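Local coordinates for uncharacterized protein (Bacteroides uniformis, PDB 4JPQ) that is of unknown function but probably binds carbohydrate through a family 9-like carbohydrate-binding domain, at residues L7-V12 with F53-T58; A110-I115 with G143-E148. One frame throughout, in Å; residues are numbered along the deposited sequence.

Contact 1. Residues L7-V12 with F53-T58; sequences LSVKKV and FRIAHT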
# COMPACT_ATOMS: atom_id res chain seq x y z
N LEU A 7 4.08 -9.18 11.18
CA LEU A 7 3.52 -7.98 11.77
C LEU A 7 2.27 -8.22 12.58
O LEU A 7 1.42 -9.02 12.16
CB LEU A 7 3.12 -6.96 10.69
CG LEU A 7 3.95 -5.70 10.54
CD1 LEU A 7 3.33 -4.85 9.45
CD2 LEU A 7 4.04 -4.93 11.86
N SER A 8 2.15 -7.49 13.69
CA SER A 8 0.95 -7.46 14.52
C SER A 8 0.21 -6.19 14.11
O SER A 8 0.76 -5.09 14.18
CB SER A 8 1.30 -7.41 16.00
OG SER A 8 1.99 -8.59 16.37
N VAL A 9 -1.02 -6.37 13.64
CA VAL A 9 -1.89 -5.27 13.25
C VAL A 9 -2.79 -5.07 14.46
O VAL A 9 -3.75 -5.82 14.66
CB VAL A 9 -2.68 -5.61 11.97
CG1 VAL A 9 -3.50 -4.41 11.52
CG2 VAL A 9 -1.72 -6.04 10.87
N LYS A 10 -2.47 -4.06 15.28
CA LYS A 10 -3.24 -3.74 16.50
C LYS A 10 -4.63 -3.23 16.15
O LYS A 10 -4.81 -2.59 15.11
CB LYS A 10 -2.51 -2.70 17.37
CG LYS A 10 -1.22 -3.16 18.04
CD LYS A 10 -1.49 -4.04 19.27
CE LYS A 10 -0.24 -4.38 20.06
NZ LYS A 10 0.64 -5.35 19.35
N LYS A 11 -5.62 -3.54 17.00
CA LYS A 11 -6.99 -3.06 16.81
C LYS A 11 -7.18 -1.69 17.45
O LYS A 11 -6.71 -1.45 18.56
CB LYS A 11 -8.06 -4.01 17.39
CG LYS A 11 -9.47 -3.62 16.93
CD LYS A 11 -10.59 -4.54 17.37
CE LYS A 11 -11.89 -4.09 16.70
NZ LYS A 11 -13.10 -4.86 17.10
N VAL A 12 -7.93 -0.84 16.75
CA VAL A 12 -8.32 0.50 17.19
C VAL A 12 -9.86 0.52 17.19
O VAL A 12 -10.47 0.02 16.26
CB VAL A 12 -7.69 1.55 16.26
CG1 VAL A 12 -8.18 2.94 16.60
CG2 VAL A 12 -6.17 1.47 16.35
N PHE A 53 6.11 2.90 7.22
CA PHE A 53 4.67 2.72 7.21
C PHE A 53 4.15 2.16 8.53
O PHE A 53 4.93 1.76 9.37
CB PHE A 53 4.26 1.80 6.06
CG PHE A 53 4.57 0.34 6.31
CD1 PHE A 53 5.86 -0.14 6.18
CD2 PHE A 53 3.55 -0.54 6.68
CE1 PHE A 53 6.15 -1.48 6.42
CE2 PHE A 53 3.83 -1.88 6.91
CZ PHE A 53 5.13 -2.35 6.78
N ARG A 54 2.83 2.14 8.69
CA ARG A 54 2.20 1.52 9.85
C ARG A 54 0.78 1.13 9.52
O ARG A 54 0.15 1.72 8.64
CB ARG A 54 2.24 2.38 11.10
CG ARG A 54 1.57 3.72 10.95
CD ARG A 54 1.63 4.48 12.25
NE ARG A 54 1.07 5.82 12.10
CZ ARG A 54 1.02 6.74 13.07
NH1 ARG A 54 1.43 6.49 14.31
NH2 ARG A 54 0.49 7.93 12.80
N ILE A 55 0.30 0.14 10.25
CA ILE A 55 -0.97 -0.47 9.97
C ILE A 55 -1.74 -0.85 11.24
O ILE A 55 -1.16 -1.23 12.25
CB ILE A 55 -0.73 -1.70 9.04
CG1 ILE A 55 -2.06 -2.26 8.52
CG2 ILE A 55 0.15 -2.77 9.71
CD1 ILE A 55 -1.91 -3.35 7.50
N ALA A 56 -3.06 -0.74 11.15
CA ALA A 56 -3.99 -1.10 12.24
C ALA A 56 -5.35 -1.43 11.64
O ALA A 56 -5.49 -1.37 10.41
CB ALA A 56 -4.11 0.05 13.20
N HIS A 57 -6.32 -1.78 12.47
CA HIS A 57 -7.66 -2.08 11.96
C HIS A 57 -8.78 -1.73 12.91
O HIS A 57 -8.59 -1.71 14.12
CB HIS A 57 -7.78 -3.55 11.53
CG HIS A 57 -7.83 -4.53 12.67
ND1 HIS A 57 -8.98 -5.21 13.02
CD2 HIS A 57 -6.87 -4.95 13.53
CE1 HIS A 57 -8.72 -6.01 14.04
NE2 HIS A 57 -7.45 -5.87 14.37
N THR A 58 -9.95 -1.49 12.34
CA THR A 58 -11.16 -1.20 13.08
C THR A 58 -12.07 -2.41 13.26
O THR A 58 -13.07 -2.31 13.97
CB THR A 58 -11.96 -0.10 12.37
OG1 THR A 58 -12.43 -0.57 11.10
CG2 THR A 58 -11.08 1.14 12.17

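Contact 2. Residues A110-I115 with G143-E148; sequences AGRLLI and GEPFEE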
# COMPACT_ATOMS: atom_id res chain seq x y z
N ALA A 110 -0.40 11.82 -5.32
CA ALA A 110 -1.56 12.73 -5.46
C ALA A 110 -2.90 12.10 -5.06
O ALA A 110 -3.93 12.79 -5.12
CB ALA A 110 -1.64 13.27 -6.89
N GLY A 111 -2.91 10.83 -4.66
CA GLY A 111 -4.12 10.13 -4.25
C GLY A 111 -4.83 9.27 -5.29
O GLY A 111 -5.84 8.65 -4.95
N ARG A 112 -4.35 9.25 -6.53
CA ARG A 112 -4.94 8.38 -7.56
C ARG A 112 -4.61 6.95 -7.15
O ARG A 112 -3.45 6.66 -6.80
CB ARG A 112 -4.32 8.61 -8.94
CG ARG A 112 -4.45 9.99 -9.56
CD ARG A 112 -5.89 10.42 -9.80
NE ARG A 112 -6.39 11.27 -8.72
CZ ARG A 112 -6.07 12.56 -8.52
NH1 ARG A 112 -5.20 13.21 -9.32
NH2 ARG A 112 -6.60 13.21 -7.49
N LEU A 113 -5.61 6.07 -7.22
CA LEU A 113 -5.49 4.67 -6.79
C LEU A 113 -5.80 3.66 -7.88
O LEU A 113 -6.71 3.85 -8.69
CB LEU A 113 -6.46 4.43 -5.65
CG LEU A 113 -6.70 3.04 -5.03
CD1 LEU A 113 -5.48 2.56 -4.26
CD2 LEU A 113 -7.93 3.08 -4.13
N LEU A 114 -5.06 2.55 -7.84
CA LEU A 114 -5.24 1.39 -8.70
C LEU A 114 -5.45 0.18 -7.78
O LEU A 114 -4.71 0.02 -6.78
CB LEU A 114 -3.99 1.13 -9.54
CG LEU A 114 -3.85 -0.22 -10.27
CD1 LEU A 114 -4.80 -0.29 -11.44
CD2 LEU A 114 -2.43 -0.44 -10.74
N ILE A 115 -6.45 -0.64 -8.12
CA ILE A 115 -6.71 -1.89 -7.42
C ILE A 115 -6.96 -2.98 -8.45
O ILE A 115 -7.74 -2.77 -9.37
CB ILE A 115 -7.97 -1.88 -6.51
CG1 ILE A 115 -8.01 -0.68 -5.58
CG2 ILE A 115 -8.01 -3.16 -5.66
CD1 ILE A 115 -9.32 -0.56 -4.80
N GLY A 143 -4.51 16.30 -4.72
CA GLY A 143 -5.09 17.27 -5.64
C GLY A 143 -4.81 16.97 -7.09
O GLY A 143 -4.74 15.81 -7.50
N GLU A 144 -4.65 18.04 -7.87
CA GLU A 144 -4.47 17.98 -9.32
C GLU A 144 -3.29 17.08 -9.72
O GLU A 144 -2.32 17.00 -8.96
CB GLU A 144 -4.18 19.38 -9.94
CG GLU A 144 -5.11 20.55 -9.60
CD GLU A 144 -6.58 20.28 -9.86
OE1 GLU A 144 -6.91 19.45 -10.75
OE2 GLU A 144 -7.40 20.92 -9.17
N PRO A 145 -3.37 16.42 -10.90
CA PRO A 145 -2.17 15.71 -11.36
C PRO A 145 -1.05 16.71 -11.69
O PRO A 145 -1.34 17.86 -12.04
CB PRO A 145 -2.64 14.98 -12.64
CG PRO A 145 -4.12 15.14 -12.71
CD PRO A 145 -4.51 16.29 -11.83
N PHE A 146 0.22 16.29 -11.55
CA PHE A 146 1.38 17.18 -11.81
C PHE A 146 2.61 16.47 -12.36
O PHE A 146 2.91 15.34 -11.97
CB PHE A 146 1.77 17.98 -10.54
CG PHE A 146 2.08 17.14 -9.32
CD1 PHE A 146 3.38 16.65 -9.08
CD2 PHE A 146 1.10 16.86 -8.38
CE1 PHE A 146 3.67 15.90 -7.94
CE2 PHE A 146 1.38 16.10 -7.24
CZ PHE A 146 2.67 15.62 -7.02
N GLU A 147 3.33 17.16 -13.26
CA GLU A 147 4.59 16.66 -13.83
C GLU A 147 5.67 16.62 -12.76
O GLU A 147 5.57 17.32 -11.74
CB GLU A 147 5.05 17.53 -15.01
CG GLU A 147 4.16 17.41 -16.26
CD GLU A 147 4.24 16.04 -16.94
OE1 GLU A 147 5.26 15.32 -16.83
OE2 GLU A 147 3.24 15.66 -17.58
N GLU A 148 6.69 15.81 -12.98
CA GLU A 148 7.74 15.62 -11.99
C GLU A 148 8.33 16.93 -11.42
O GLU A 148 8.67 17.81 -12.18
CB GLU A 148 8.88 14.74 -12.56
CG GLU A 148 9.96 14.38 -11.54
CD GLU A 148 10.94 13.33 -12.01
OE1 GLU A 148 11.18 13.24 -13.23
OE2 GLU A 148 11.46 12.59 -11.15

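Contact 1. Residues L7-V12 with F53-T58
Lys11 and His57 pair in parallel register, and the two backbone hydrogen bonds of the contact are made around them. His57 N donates to Lys10 O at 3.1 Å, and Val12 N donates to His57 O at 2.8 Å, the second nearly straight at 173°. The other strand meets the imidazole on one face and at one edge. Lys11 CG, anti to its backbone N, lies over the face, offset toward the rim and 4.1 Å from the His57 ring centroid, a CH-pi contact. Val9 O meets the ring at its edge, in plane, 3.4 Å from His57 CD2. Phe219 packs edge-to-face with the same ring. On the other face of the sheet Ala56 CB touches Val12 CG2, where Leu26 and Leu27 of helix 23-29 close in.

Toward residues 7 and 53 no backbone bond joins the segments, and side chains carry the contact. The strands diverge at 48°, and on its other edge strand 6-11 pairs with 215-219, Leu7 bonding to Thr216 and Ser218. Val9 CG1 lies 3.4 Å from Ala56 CA. Methyl groups meet across the interval: Leu7 CD1 rests 3.8 Å from Ile55 CG2 and also meets Phe53 CE2, tip to tip with that side chain, while Val9 CG2 lies 3.9 Å from Ile55 CG2. Solvent borders the contact at Lys10, whose CB stays 5.2 Å from Ala56 CB, although its carbonyl is held inside the sheet.

The chemistry is thus divided along one strand pair, polar backbone bonds at the C-terminal end and hydrocarbon at the other. CB and CG of Lys11 touch the histidine ring, while its ammonium extends to a salt bridge with Asp175, so that its charge is probably balanced away from the ring.

Contact 2. Residues A110-I115 with G143-E148
Arg112 grips the backbone carbonyl of Gly143 end-on, with two nitrogens converging on one oxygen. NH1 and NH2 of Arg112 each lie 3.2 Å from Gly143 O, which sits in the guanidinium plane. Sharing one acceptor bends both bonds, to about 145° at the hydrogens, and NH2 arrives tilted 34° from the carbonyl plane. Arg112 NH1 also borders Pro145, 4.0 Å from its CD. Beside this polar grip is a smaller apolar touch, Ala110 CB against Phe146 CE2 at 4.2 Å.

The arginine reaches its target by bending: chi2 of -61° turns CD back, and the chain folds again at chi3. Its backbone is set in turn by Asn108, whose OD1 accepts from Arg112 N. Gly111 takes the turn with a positive phi, and its carbonyl is bound by Arg137. On the opposing segment, Phe146 is held by backbone bonding to Ala75, by packing on Val73 and by a cation-pi contact with Arg149. An alanine in place of Arg112 would remove both of these donors to Gly143 O, and the loop at 143-145 would probably shift more easily.

Residues 110-112 belong to the turn of a beta-hairpin formed by strands 102-108 and 113-118, and the contact joins that hairpin turn to the surface loop leading into strand 146-150, within a beta-rich domain of the carbohydrate-binding family 9 type.

Overall arrangement
Both segments of contact 1 come earlier in the chain than those of contact 2, and the two contacts lie on opposite sides of its centre, their centres 25 Å apart and their nearest atoms about 14 Å apart. Both reach the same mixed network of strands, contact 1 through strands 6-11 and 50-57, contact 2 through strand 113-118; the partner strand 146-150 instead pairs with 72-75 in a small sheet of its own. The principle they illustrate is that one beta-rich domain is held together in different ways: by strand pairing in a buried region, and by an arginine-to-carbonyl grip between surface loops. Neither can be assigned to carbohydrate recognition from its geometry.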